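Local coordinates for CCHC-type domain-containing protein (Trypanosoma brucei brucei, PDB 7C45), which binds RNA and trims guide RNAs, probably acting as a 3'-5' exoribonuclease of the RNase D family, at residues T30-A35 with Q88-D93; V82-M87 with C112-K117; E95-F100 with A214-T219; I131-R136 with A246-Y251; E224-G229 with I233-A238. All coordinates share one frame; numbering follows the deposited sequence.

Contact 1. Residues T30-A35 with Q88-D93; sequences TSLQGA and QSLLSD
Q33 carries the one flat group among the residues that meet here, yet it is Q33 CG and not the carboxamide that makes the contact, 4.5 Å from L90 CD1 at the exposed margin. The main touch is aliphatic and tight: L90 CD1 pushes against L32 CB at 3.4 Å, closer than usual for two carbons. The same methyl lies 4.0 Å from L32 C and 4.1 Å from Q33 N, so one branch of L90 beds on the backbone between the two residues. With L90 CG opposite its own backbone N (chi1 -178°), the side chain projects across the gap between the helices. Helices 22-33 and 80-92 are neighbours on one face of the mixed sheet of an RNase H-like exonuclease fold, and L32 and L90 both rest on I38 of strand 37-44. The L32 side chain also packs on F71 and F73 of strand 70-74. Within segment 30-35, A35 N bonds to L32 O at 3.0 Å. In the last turn of helix 80-92, Q88 O accepts S92 OG at 2.7 Å and S92 N at 3.0 Å from opposite faces of its plane. L90 O takes a hydrogen bond from K98 NZ, a lysine of the strand 97-100 that follows this helix in the chain.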
# COMPACT_ATOMS: atom_id res chain seq x y z
N THR A 30 3.12 -3.60 -23.00
CA THR A 30 2.56 -2.55 -23.86
C THR A 30 1.42 -1.80 -23.16
O THR A 30 1.32 -0.58 -23.27
CB THR A 30 2.09 -3.13 -25.19
OG1 THR A 30 3.17 -3.80 -25.82
CG2 THR A 30 1.61 -2.02 -26.10
N SER A 31 0.55 -2.51 -22.44
CA SER A 31 -0.52 -1.82 -21.71
C SER A 31 0.03 -0.88 -20.66
O SER A 31 -0.31 0.31 -20.61
CB SER A 31 -1.45 -2.83 -21.06
OG SER A 31 -2.40 -2.17 -20.25
N LEU A 32 0.92 -1.39 -19.80
CA LEU A 32 1.44 -0.56 -18.73
C LEU A 32 2.25 0.60 -19.27
O LEU A 32 2.35 1.64 -18.61
CB LEU A 32 2.30 -1.40 -17.79
CG LEU A 32 1.60 -2.51 -17.04
CD1 LEU A 32 2.64 -3.40 -16.38
CD2 LEU A 32 0.62 -1.94 -16.02
N GLN A 33 2.83 0.45 -20.46
CA GLN A 33 3.59 1.55 -21.07
C GLN A 33 2.75 2.79 -21.31
O GLN A 33 3.30 3.90 -21.37
CB GLN A 33 4.20 1.09 -22.39
CG GLN A 33 5.49 0.38 -22.18
CD GLN A 33 6.09 -0.13 -23.46
OE1 GLN A 33 5.41 -0.29 -24.46
NE2 GLN A 33 7.38 -0.42 -23.42
N GLY A 34 1.45 2.64 -21.49
CA GLY A 34 0.57 3.78 -21.64
C GLY A 34 -0.03 4.32 -20.36
O GLY A 34 -0.93 5.15 -20.41
N ALA A 35 0.42 3.85 -19.20
CA ALA A 35 -0.16 4.32 -17.95
C ALA A 35 0.49 5.61 -17.46
O ALA A 35 1.64 5.93 -17.80
CB ALA A 35 -0.01 3.26 -16.85
N GLN A 88 11.92 -3.42 -16.69
CA GLN A 88 12.85 -2.56 -15.96
C GLN A 88 12.78 -1.12 -16.45
O GLN A 88 12.91 -0.18 -15.66
CB GLN A 88 14.28 -3.09 -16.07
CG GLN A 88 14.84 -3.15 -17.48
CD GLN A 88 16.20 -3.80 -17.53
OE1 GLN A 88 17.02 -3.62 -16.63
NE2 GLN A 88 16.44 -4.58 -18.59
N SER A 89 12.55 -0.92 -17.75
CA SER A 89 12.49 0.43 -18.27
C SER A 89 11.28 1.18 -17.74
O SER A 89 11.35 2.36 -17.40
CB SER A 89 12.48 0.38 -19.79
OG SER A 89 12.31 1.66 -20.33
N LEU A 90 10.15 0.50 -17.68
CA LEU A 90 8.95 1.10 -17.14
C LEU A 90 9.11 1.38 -15.64
O LEU A 90 8.69 2.44 -15.15
CB LEU A 90 7.80 0.15 -17.43
CG LEU A 90 6.34 0.28 -17.13
CD1 LEU A 90 5.70 -0.84 -17.90
CD2 LEU A 90 6.15 0.07 -15.66
N LEU A 91 9.68 0.44 -14.90
CA LEU A 91 9.85 0.66 -13.47
C LEU A 91 10.79 1.83 -13.20
O LEU A 91 10.62 2.54 -12.22
CB LEU A 91 10.33 -0.61 -12.78
CG LEU A 91 9.37 -1.81 -12.85
CD1 LEU A 91 10.04 -3.14 -12.51
CD2 LEU A 91 8.19 -1.55 -11.93
N SER A 92 11.75 2.06 -14.09
CA SER A 92 12.74 3.12 -13.94
C SER A 92 12.29 4.48 -14.47
O SER A 92 13.00 5.47 -14.26
CB SER A 92 14.05 2.74 -14.67
OG SER A 92 14.50 1.48 -14.26
N ASP A 93 11.14 4.56 -15.16
CA ASP A 93 10.66 5.77 -15.80
C ASP A 93 10.00 6.69 -14.78
O ASP A 93 8.87 6.45 -14.35
CB ASP A 93 9.67 5.40 -16.91
CG ASP A 93 9.24 6.57 -17.76
OD1 ASP A 93 9.50 7.74 -17.43
OD2 ASP A 93 8.61 6.30 -18.79

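Contact 2. Residues V82-M87 with C112-K117; sequences VFVKDM and CQLGVK
V84 and L114 face one another and bury most of the surface here. The V84 branch that does the touching is CG1, 3.7 Å from L114 CB and 3.9 Å from L114 CD2, so this single methyl nestles against both the root and one fork of the leucine. It reaches there because V84 CG1 stands opposite its carbonyl carbon (chi1 -57°). The other fork, L114 CD1, goes to F83 and meets the ring at its edge, near the ring plane: F83 CE2 is 3.7 Å away and F83 CD2 4.0 Å. The phenyl and leucine side chains run at about a right angle to each other, and M87 CB lies over one face of the ring, toward its rim. Within the exonuclease domain, the contact brings helix 80-92 against the C-terminal part of helix 104-114, the two being joined in sequence through strand 97-100. Strand 57-64 lies alongside, I57 receiving L114 and V60 receiving F83, and F83 also makes an edge-to-face pair with F73. After L114 the chain leaves helical geometry at G115, whose positive phi (69°) suits glycine. The turn brings V116 back to the same helix, where V116 CG1 comes within 4.5 Å of V84 CG1 and the side chain also touches Q88.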
# COMPACT_ATOMS: atom_id res chain seq x y z
N VAL A 82 13.53 -13.07 -17.85
CA VAL A 82 12.56 -12.76 -18.90
C VAL A 82 11.68 -11.58 -18.48
O VAL A 82 11.47 -10.63 -19.23
CB VAL A 82 11.73 -14.00 -19.26
CG1 VAL A 82 10.55 -13.61 -20.17
CG2 VAL A 82 12.59 -15.03 -19.97
N PHE A 83 11.18 -11.64 -17.24
CA PHE A 83 10.25 -10.61 -16.76
C PHE A 83 10.87 -9.21 -16.77
O PHE A 83 10.22 -8.24 -17.18
CB PHE A 83 9.78 -10.98 -15.35
CG PHE A 83 9.11 -9.86 -14.61
CD1 PHE A 83 7.79 -9.53 -14.89
CD2 PHE A 83 9.78 -9.14 -13.64
CE1 PHE A 83 7.16 -8.49 -14.21
CE2 PHE A 83 9.15 -8.11 -12.95
CZ PHE A 83 7.83 -7.79 -13.25
N VAL A 84 12.12 -9.07 -16.33
CA VAL A 84 12.70 -7.75 -16.18
C VAL A 84 13.10 -7.11 -17.51
O VAL A 84 13.27 -5.89 -17.56
CB VAL A 84 13.92 -7.77 -15.24
CG1 VAL A 84 13.57 -8.33 -13.86
CG2 VAL A 84 15.01 -8.54 -15.87
N LYS A 85 13.24 -7.90 -18.58
CA LYS A 85 13.75 -7.42 -19.86
C LYS A 85 13.19 -6.05 -20.26
O LYS A 85 13.93 -5.08 -20.38
CB LYS A 85 13.46 -8.45 -20.95
N ASP A 86 11.88 -5.96 -20.44
CA ASP A 86 11.27 -4.67 -20.72
C ASP A 86 10.64 -4.01 -19.50
O ASP A 86 10.54 -2.78 -19.46
CB ASP A 86 10.20 -4.80 -21.83
CG ASP A 86 10.82 -4.93 -23.23
OD1 ASP A 86 12.05 -4.74 -23.37
OD2 ASP A 86 10.07 -5.22 -24.18
N MET A 87 10.27 -4.78 -18.47
CA MET A 87 9.65 -4.14 -17.31
C MET A 87 10.61 -3.18 -16.61
O MET A 87 10.15 -2.21 -15.99
CB MET A 87 9.14 -5.20 -16.32
CG MET A 87 7.89 -5.92 -16.76
SD MET A 87 6.42 -4.86 -16.72
CE MET A 87 6.22 -4.62 -14.96
N CYS A 112 17.37 -6.51 -4.98
CA CYS A 112 18.19 -7.69 -4.70
C CYS A 112 17.96 -8.79 -5.71
O CYS A 112 18.92 -9.40 -6.21
CB CYS A 112 17.87 -8.24 -3.32
SG CYS A 112 18.53 -7.26 -2.00
N GLN A 113 16.70 -9.10 -5.98
CA GLN A 113 16.36 -10.24 -6.81
C GLN A 113 16.29 -9.90 -8.29
O GLN A 113 16.70 -10.73 -9.12
CB GLN A 113 15.04 -10.84 -6.35
CG GLN A 113 15.12 -11.40 -4.95
CD GLN A 113 13.84 -12.07 -4.54
OE1 GLN A 113 13.27 -12.87 -5.29
NE2 GLN A 113 13.36 -11.72 -3.37
N LEU A 114 15.83 -8.70 -8.65
CA LEU A 114 15.65 -8.38 -10.05
C LEU A 114 16.67 -7.39 -10.58
O LEU A 114 16.78 -7.25 -11.80
CB LEU A 114 14.23 -7.82 -10.30
CG LEU A 114 13.06 -8.73 -9.88
CD1 LEU A 114 11.71 -8.18 -10.33
CD2 LEU A 114 13.27 -10.14 -10.40
N GLY A 115 17.42 -6.73 -9.70
CA GLY A 115 18.36 -5.71 -10.11
C GLY A 115 17.71 -4.45 -10.64
O GLY A 115 18.29 -3.75 -11.46
N VAL A 116 16.50 -4.14 -10.18
CA VAL A 116 15.75 -2.99 -10.65
C VAL A 116 15.48 -2.07 -9.47
O VAL A 116 15.18 -2.53 -8.37
CB VAL A 116 14.43 -3.44 -11.33
CG1 VAL A 116 14.73 -4.21 -12.62
CG2 VAL A 116 13.64 -4.30 -10.41
N LYS A 117 15.63 -0.78 -9.71
CA LYS A 117 15.32 0.27 -8.74
C LYS A 117 14.25 1.18 -9.33
O LYS A 117 14.55 1.95 -10.27
CB LYS A 117 16.59 1.05 -8.41
CG LYS A 117 16.37 2.23 -7.46
CD LYS A 117 17.69 2.89 -7.14
CE LYS A 117 17.48 4.06 -6.20
NZ LYS A 117 18.77 4.70 -5.81

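Contact 3. Residues E95-F100 with A214-T219; sequences EIRKLF and AVERLT
R97 and E216 form a salt bridge between strand 97-100, an inner strand of the RNase H-like sheet, and helix 212-226. The guanidinium approaches side-on and spends two nitrogens on one oxygen: R97 NH2 lies 2.9 Å and R97 NE 3.2 Å from E216 OE2. Both bonds are bent, with N-H...O angles of 147° and 138°. They reach the oxygen from the same face of the carboxylate, NE on the anti side and NH2 from above the plane. OE2 lies near the guanidinium plane, but the two flat groups are turned 60° apart, so this is not the coplanar paired bidentate form. Sharing two donors would probably draw negative charge toward OE2. The glutamate reaches out extended beyond CG, whereas the arginine chain bends at chi3 to present its NE edge. L122 of the adjoining strand 121-123 touches both R97 and V215. On the strand side, K98 NZ bonds to I96 O at 2.6 Å and also to E119 O. On the helix side, T219 OG1, which is also bonded to D123 N, reaches V215 O at 2.7 Å, while T219 N reaches that oxygen from the opposite face at 2.8 Å.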
# COMPACT_ATOMS: atom_id res chain seq x y z
N GLU A 95 8.44 9.28 -15.14
CA GLU A 95 7.20 9.88 -15.62
C GLU A 95 5.97 9.02 -15.41
O GLU A 95 4.85 9.51 -15.59
CB GLU A 95 7.33 10.23 -17.12
CG GLU A 95 8.19 11.44 -17.39
CD GLU A 95 7.80 12.62 -16.52
OE1 GLU A 95 6.61 13.00 -16.51
OE2 GLU A 95 8.68 13.16 -15.82
N ILE A 96 6.13 7.76 -15.03
CA ILE A 96 5.03 6.88 -14.66
C ILE A 96 5.11 6.67 -13.15
O ILE A 96 6.09 6.12 -12.64
CB ILE A 96 5.11 5.55 -15.41
CG1 ILE A 96 5.22 5.79 -16.91
CG2 ILE A 96 3.93 4.66 -15.06
CD1 ILE A 96 5.36 4.54 -17.67
N ARG A 97 4.07 7.09 -12.43
CA ARG A 97 4.05 6.97 -10.98
C ARG A 97 3.77 5.52 -10.61
O ARG A 97 2.81 4.92 -11.08
CB ARG A 97 2.99 7.90 -10.38
CG ARG A 97 2.80 7.77 -8.89
CD ARG A 97 1.79 8.78 -8.39
NE ARG A 97 2.30 10.14 -8.52
CZ ARG A 97 1.53 11.18 -8.82
NH1 ARG A 97 0.22 11.01 -9.01
NH2 ARG A 97 2.07 12.39 -8.93
N LYS A 98 4.64 4.94 -9.79
CA LYS A 98 4.41 3.61 -9.25
C LYS A 98 3.86 3.77 -7.84
O LYS A 98 4.48 4.43 -7.00
CB LYS A 98 5.70 2.79 -9.28
CG LYS A 98 5.94 2.02 -10.63
CD LYS A 98 6.23 2.95 -11.81
CE LYS A 98 7.67 3.44 -11.76
NZ LYS A 98 8.09 4.46 -12.73
N LEU A 99 2.69 3.19 -7.58
CA LEU A 99 1.99 3.28 -6.31
C LEU A 99 2.19 2.00 -5.51
O LEU A 99 1.90 0.91 -6.00
CB LEU A 99 0.49 3.50 -6.56
CG LEU A 99 0.12 4.74 -7.37
CD1 LEU A 99 -1.27 4.56 -7.94
CD2 LEU A 99 0.16 5.97 -6.51
N PHE A 100 2.63 2.15 -4.26
CA PHE A 100 2.85 1.02 -3.37
C PHE A 100 2.03 1.22 -2.11
O PHE A 100 1.58 2.33 -1.82
CB PHE A 100 4.32 0.88 -2.96
CG PHE A 100 5.22 0.31 -4.03
CD1 PHE A 100 5.78 1.14 -4.98
CD2 PHE A 100 5.50 -1.03 -4.07
CE1 PHE A 100 6.62 0.63 -5.96
CE2 PHE A 100 6.34 -1.56 -5.04
CZ PHE A 100 6.89 -0.72 -5.99
N ALA A 214 5.57 16.24 -1.51
CA ALA A 214 6.29 15.94 -0.27
C ALA A 214 6.35 14.44 -0.03
O ALA A 214 7.40 13.91 0.34
CB ALA A 214 5.62 16.62 0.91
N VAL A 215 5.23 13.75 -0.24
CA VAL A 215 5.21 12.32 0.01
C VAL A 215 6.01 11.58 -1.07
O VAL A 215 6.62 10.54 -0.80
CB VAL A 215 3.77 11.80 0.09
CG1 VAL A 215 3.76 10.33 0.44
CG2 VAL A 215 2.99 12.59 1.14
N GLU A 216 6.04 12.12 -2.28
CA GLU A 216 6.87 11.51 -3.32
C GLU A 216 8.34 11.56 -2.91
O GLU A 216 9.07 10.58 -3.07
CB GLU A 216 6.67 12.22 -4.66
CG GLU A 216 5.41 11.84 -5.42
CD GLU A 216 5.26 12.60 -6.74
OE1 GLU A 216 5.74 13.73 -6.83
OE2 GLU A 216 4.70 12.04 -7.69
N ARG A 217 8.77 12.71 -2.38
CA ARG A 217 10.16 12.86 -1.95
C ARG A 217 10.45 11.95 -0.76
O ARG A 217 11.52 11.31 -0.70
CB ARG A 217 10.45 14.32 -1.60
CG ARG A 217 10.40 15.26 -2.81
CD ARG A 217 11.40 14.84 -3.87
NE ARG A 217 10.83 13.88 -4.81
CZ ARG A 217 11.51 12.88 -5.39
NH1 ARG A 217 10.88 12.07 -6.24
NH2 ARG A 217 12.79 12.69 -5.12
N LEU A 218 9.51 11.84 0.16
CA LEU A 218 9.71 10.96 1.30
C LEU A 218 9.76 9.51 0.84
O LEU A 218 10.63 8.74 1.27
CB LEU A 218 8.59 11.18 2.32
CG LEU A 218 8.52 10.25 3.53
CD1 LEU A 218 9.84 10.22 4.33
CD2 LEU A 218 7.36 10.68 4.43
N THR A 219 8.88 9.13 -0.08
CA THR A 219 8.97 7.78 -0.64
C THR A 219 10.30 7.57 -1.36
O THR A 219 10.88 6.47 -1.28
CB THR A 219 7.80 7.53 -1.59
OG1 THR A 219 6.56 7.80 -0.93
CG2 THR A 219 7.82 6.10 -2.05

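Contact 4. Residues I131-R136 with A246-Y251; sequences IQWKLR and AWLERY
W133 and L248 meet chiefly through a CH-pi contact. L248 CB sits 3.7 Å from the centroid of the five-membered indole ring of W133 and only 4° off the ring normal, squarely over the face. Ordinary apolar contact extends this over the fused system, with L248 CD1 3.8 Å from W133 CD2 and 3.9 Å from W133 CE3, while L248 CD2 reaches the root of the tryptophan. The third partner is a carboxylate at the rim: E249 CD lies near the indole plane, 3.7 Å from W133 CZ2, with the carboxylate turned 72° to the ring. A bend at chi2 folds the exposed glutamate chain back to this edge. The helices so joined are 124-136, within the exonuclease domain, and 245-251, which lies in the chain just ahead of the first zinc knuckle. Hydrogen bonds belong to the surroundings: W133 NE1 gives its N-H to G253 O. One turn on, R136 NH2 bonds to Q132 OE1 at 2.8 Å, R136 NH1 to G265 O, and R136 packs on a sugar of the bound RNA. No hydrogen bond crosses between the two segments, so the interface relies mainly on dispersion, and the N-H bond to G253 O probably fixes how the indole is turned; the acidic group by the C-H edge is probably a mildly favourable electrostatic match.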
# COMPACT_ATOMS: atom_id res chain seq x y z
N ILE A 131 -0.28 12.16 6.81
CA ILE A 131 -1.48 12.89 7.19
C ILE A 131 -1.67 12.83 8.70
O ILE A 131 -1.89 13.86 9.36
CB ILE A 131 -2.70 12.34 6.44
CG1 ILE A 131 -2.59 12.67 4.95
CG2 ILE A 131 -4.03 12.86 7.03
CD1 ILE A 131 -3.62 11.97 4.07
N GLN A 132 -1.57 11.63 9.27
CA GLN A 132 -1.68 11.51 10.73
C GLN A 132 -0.58 12.27 11.44
O GLN A 132 -0.80 12.78 12.54
CB GLN A 132 -1.63 10.05 11.17
CG GLN A 132 -2.57 9.19 10.40
CD GLN A 132 -3.94 9.80 10.29
OE1 GLN A 132 -4.55 10.22 11.28
NE2 GLN A 132 -4.42 9.87 9.08
N TRP A 133 0.61 12.32 10.86
CA TRP A 133 1.70 13.08 11.44
C TRP A 133 1.38 14.57 11.45
O TRP A 133 1.53 15.24 12.48
CB TRP A 133 3.00 12.82 10.67
CG TRP A 133 4.12 13.69 11.11
CD1 TRP A 133 4.61 14.81 10.49
CD2 TRP A 133 4.85 13.55 12.32
NE1 TRP A 133 5.64 15.34 11.23
CE2 TRP A 133 5.79 14.60 12.36
CE3 TRP A 133 4.80 12.64 13.37
CZ2 TRP A 133 6.68 14.75 13.42
CZ3 TRP A 133 5.69 12.78 14.40
CH2 TRP A 133 6.60 13.84 14.43
N LYS A 134 0.98 15.12 10.30
CA LYS A 134 0.70 16.55 10.22
C LYS A 134 -0.43 16.95 11.17
O LYS A 134 -0.38 18.02 11.78
CB LYS A 134 0.33 16.94 8.78
CG LYS A 134 -0.07 18.39 8.63
CD LYS A 134 -0.10 18.79 7.18
CE LYS A 134 -0.39 20.27 7.04
NZ LYS A 134 0.85 21.01 7.40
N LEU A 135 -1.45 16.12 11.29
CA LEU A 135 -2.60 16.46 12.13
C LEU A 135 -2.39 16.11 13.61
O LEU A 135 -2.94 16.79 14.46
CB LEU A 135 -3.86 15.75 11.64
CG LEU A 135 -4.31 16.08 10.23
CD1 LEU A 135 -5.48 15.22 9.80
CD2 LEU A 135 -4.64 17.54 10.11
N ARG A 136 -1.64 15.05 13.92
CA ARG A 136 -1.65 14.50 15.27
C ARG A 136 -0.28 14.09 15.81
O ARG A 136 -0.22 13.64 16.97
CB ARG A 136 -2.57 13.28 15.34
CG ARG A 136 -3.96 13.47 14.82
CD ARG A 136 -4.51 12.16 14.35
NE ARG A 136 -4.31 11.13 15.34
CZ ARG A 136 -4.51 9.83 15.14
NH1 ARG A 136 -4.31 8.97 16.13
NH2 ARG A 136 -4.90 9.38 13.95
N ALA A 246 12.19 11.52 12.24
CA ALA A 246 13.09 12.51 11.66
C ALA A 246 12.80 12.72 10.17
O ALA A 246 12.84 13.86 9.68
CB ALA A 246 14.55 12.10 11.87
N TRP A 247 12.51 11.65 9.43
CA TRP A 247 12.16 11.83 8.02
C TRP A 247 10.83 12.58 7.88
O TRP A 247 10.67 13.40 6.98
CB TRP A 247 12.09 10.49 7.30
CG TRP A 247 13.43 9.90 7.08
CD1 TRP A 247 14.64 10.38 7.52
CD2 TRP A 247 13.72 8.72 6.33
NE1 TRP A 247 15.65 9.55 7.12
CE2 TRP A 247 15.12 8.53 6.38
CE3 TRP A 247 12.94 7.81 5.64
CZ2 TRP A 247 15.74 7.46 5.75
CZ3 TRP A 247 13.56 6.74 5.02
CH2 TRP A 247 14.94 6.57 5.09
N LEU A 248 9.87 12.30 8.76
CA LEU A 248 8.61 13.04 8.72
C LEU A 248 8.85 14.53 8.96
O LEU A 248 8.32 15.39 8.23
CB LEU A 248 7.64 12.48 9.76
CG LEU A 248 6.98 11.15 9.37
CD1 LEU A 248 6.31 10.48 10.54
CD2 LEU A 248 5.97 11.35 8.27
N GLU A 249 9.65 14.84 9.98
CA GLU A 249 9.97 16.24 10.25
C GLU A 249 10.60 16.90 9.03
O GLU A 249 10.27 18.04 8.70
CB GLU A 249 10.91 16.36 11.46
CG GLU A 249 10.35 15.81 12.78
CD GLU A 249 9.74 16.88 13.69
OE1 GLU A 249 9.40 17.97 13.18
OE2 GLU A 249 9.60 16.62 14.90
N ARG A 250 11.47 16.17 8.32
CA ARG A 250 12.20 16.75 7.20
C ARG A 250 11.31 16.94 5.97
O ARG A 250 11.28 18.02 5.37
CB ARG A 250 13.39 15.86 6.85
CG ARG A 250 14.07 16.21 5.56
CD ARG A 250 15.26 15.27 5.39
NE ARG A 250 15.95 15.47 4.13
CZ ARG A 250 16.97 14.72 3.72
NH1 ARG A 250 17.56 14.97 2.56
NH2 ARG A 250 17.39 13.72 4.49
N TYR A 251 10.57 15.91 5.58
CA TYR A 251 9.84 15.94 4.33
C TYR A 251 8.43 16.51 4.46
O TYR A 251 7.93 17.12 3.51
CB TYR A 251 9.76 14.53 3.73
CG TYR A 251 11.11 14.04 3.26
CD1 TYR A 251 11.55 14.33 1.97
CD2 TYR A 251 11.96 13.34 4.10
CE1 TYR A 251 12.80 13.92 1.54
CE2 TYR A 251 13.20 12.91 3.67
CZ TYR A 251 13.62 13.21 2.39
OH TYR A 251 14.86 12.81 1.95

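Contact 5. Residues E224-G229 with I233-A238; sequences EHYAVG and ITEADA
The last turn of helix 212-226 is met here by the loop that leads on to helix 245-251, with Y226 and H225 receiving E235 and A236. The Y226 hydroxyl works both ways: OH donates to E235 OE1 at 2.6 Å and accepts A236 N at 3.0 Å, the latter bond nearly straight at 169°. E235 OE1 lies at the edge of the phenol ring, near its plane, yet is itself approached from above the carboxylate plane. A bend at chi2 returns the E235 carboxylate to the tyrosine, although the CB of that residue points away from the helix. R105 NH2 forms a salt bridge with the same OE1, which should favour the charged form of the acid. A236 CB touches both aromatic side chains. It stands 3.6 Å from the centroid of the H225 ring, over its centre, as a CH-pi contact, and 3.8 Å from Y226 CE1. W247 packs against this methyl from helix 245-251. Beyond it, D237 bonds to Y222 OH and pairs with R104 and R141. The connection between helices 212-226 and 245-251 is thus held to the C-terminal turn of the first by a tyrosine hydroxyl that bridges a carboxylate and a backbone N-H.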
# COMPACT_ATOMS: atom_id res chain seq x y z
N GLU A 224 15.67 4.93 -1.87
CA GLU A 224 17.12 5.03 -1.76
C GLU A 224 17.65 4.13 -0.66
O GLU A 224 18.73 3.55 -0.79
CB GLU A 224 17.53 6.48 -1.49
CG GLU A 224 17.38 7.40 -2.67
CD GLU A 224 18.32 7.04 -3.80
OE1 GLU A 224 19.55 7.00 -3.57
OE2 GLU A 224 17.82 6.77 -4.92
N HIS A 225 16.92 4.04 0.44
CA HIS A 225 17.38 3.26 1.59
C HIS A 225 17.30 1.76 1.31
O HIS A 225 18.21 1.00 1.68
CB HIS A 225 16.55 3.63 2.81
CG HIS A 225 17.12 3.15 4.11
ND1 HIS A 225 16.99 1.85 4.54
CD2 HIS A 225 17.83 3.80 5.06
CE1 HIS A 225 17.59 1.72 5.71
NE2 HIS A 225 18.12 2.89 6.04
N TYR A 226 16.23 1.31 0.63
CA TYR A 226 15.91 -0.11 0.54
C TYR A 226 16.32 -0.74 -0.78
O TYR A 226 16.38 -1.97 -0.85
CB TYR A 226 14.40 -0.32 0.81
CG TYR A 226 14.12 -0.27 2.29
CD1 TYR A 226 13.85 0.94 2.91
CD2 TYR A 226 14.23 -1.41 3.08
CE1 TYR A 226 13.64 1.01 4.29
CE2 TYR A 226 14.02 -1.36 4.46
CZ TYR A 226 13.73 -0.15 5.07
OH TYR A 226 13.53 -0.08 6.44
N ALA A 227 16.61 0.05 -1.80
CA ALA A 227 17.01 -0.46 -3.11
C ALA A 227 18.51 -0.25 -3.28
O ALA A 227 18.94 0.65 -4.00
CB ALA A 227 16.22 0.21 -4.22
N VAL A 228 19.30 -1.11 -2.64
CA VAL A 228 20.76 -0.98 -2.60
C VAL A 228 21.47 -2.22 -3.14
O VAL A 228 22.66 -2.40 -2.89
CB VAL A 228 21.27 -0.66 -1.19
CG1 VAL A 228 20.77 0.71 -0.71
CG2 VAL A 228 20.87 -1.77 -0.21
N GLY A 229 20.75 -3.10 -3.82
CA GLY A 229 21.41 -4.22 -4.46
C GLY A 229 21.83 -5.36 -3.56
O GLY A 229 22.51 -6.28 -4.04
N ILE A 233 20.88 -3.68 5.80
CA ILE A 233 21.49 -4.00 7.09
C ILE A 233 20.68 -3.37 8.21
O ILE A 233 20.17 -4.06 9.10
CB ILE A 233 22.95 -3.52 7.11
CG1 ILE A 233 23.80 -4.33 6.14
CG2 ILE A 233 23.55 -3.62 8.52
CD1 ILE A 233 23.95 -5.77 6.53
N THR A 234 20.54 -2.05 8.18
CA THR A 234 19.92 -1.27 9.24
C THR A 234 18.63 -0.70 8.70
O THR A 234 18.63 -0.03 7.67
CB THR A 234 20.86 -0.15 9.67
OG1 THR A 234 22.04 -0.72 10.21
CG2 THR A 234 20.22 0.77 10.69
N GLU A 235 17.52 -0.99 9.37
CA GLU A 235 16.23 -0.48 8.92
C GLU A 235 16.15 1.04 9.05
O GLU A 235 16.78 1.65 9.91
CB GLU A 235 15.12 -1.13 9.74
CG GLU A 235 14.96 -2.61 9.47
CD GLU A 235 14.52 -2.89 8.04
OE1 GLU A 235 13.44 -2.42 7.64
OE2 GLU A 235 15.24 -3.60 7.32
N ALA A 236 15.32 1.65 8.20
CA ALA A 236 15.15 3.09 8.27
C ALA A 236 14.20 3.50 9.38
O ALA A 236 14.27 4.63 9.86
CB ALA A 236 14.62 3.63 6.93
N ASP A 237 13.32 2.60 9.78
CA ASP A 237 12.33 2.86 10.81
C ASP A 237 12.70 2.09 12.07
O ASP A 237 13.19 0.96 11.99
CB ASP A 237 10.94 2.47 10.32
CG ASP A 237 10.55 3.22 9.04
OD1 ASP A 237 10.81 4.45 8.95
OD2 ASP A 237 9.98 2.57 8.15
N ALA A 238 12.47 2.70 13.24
CA ALA A 238 12.94 2.09 14.49
C ALA A 238 12.23 0.78 14.80
O ALA A 238 12.81 -0.10 15.46
CB ALA A 238 12.77 3.08 15.64

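In the fold
Contacts 1 and 4 are buried, contacts 2 and 5 partly so, and contact 3 lies at the surface. Contacts 1 and 2 share helix 80-92 and touch through Q88 and V116; both are apolar, as suits helices against the sheet. Contacts 3 and 5 use different turns of helix 212-226: contact 3 is purely polar, a salt bridge at the surface, whereas contact 5 is mixed, a two-way tyrosine hydroxyl beside CH-pi and apolar packing. Contact 4 leans on an aromatic face, and its helix 245-251 reaches contact 3 through Y251 and contact 5 through W247. From contact 3, K98 reaches back to helix 80-92, and K117 with E224 links contacts 2 and 5.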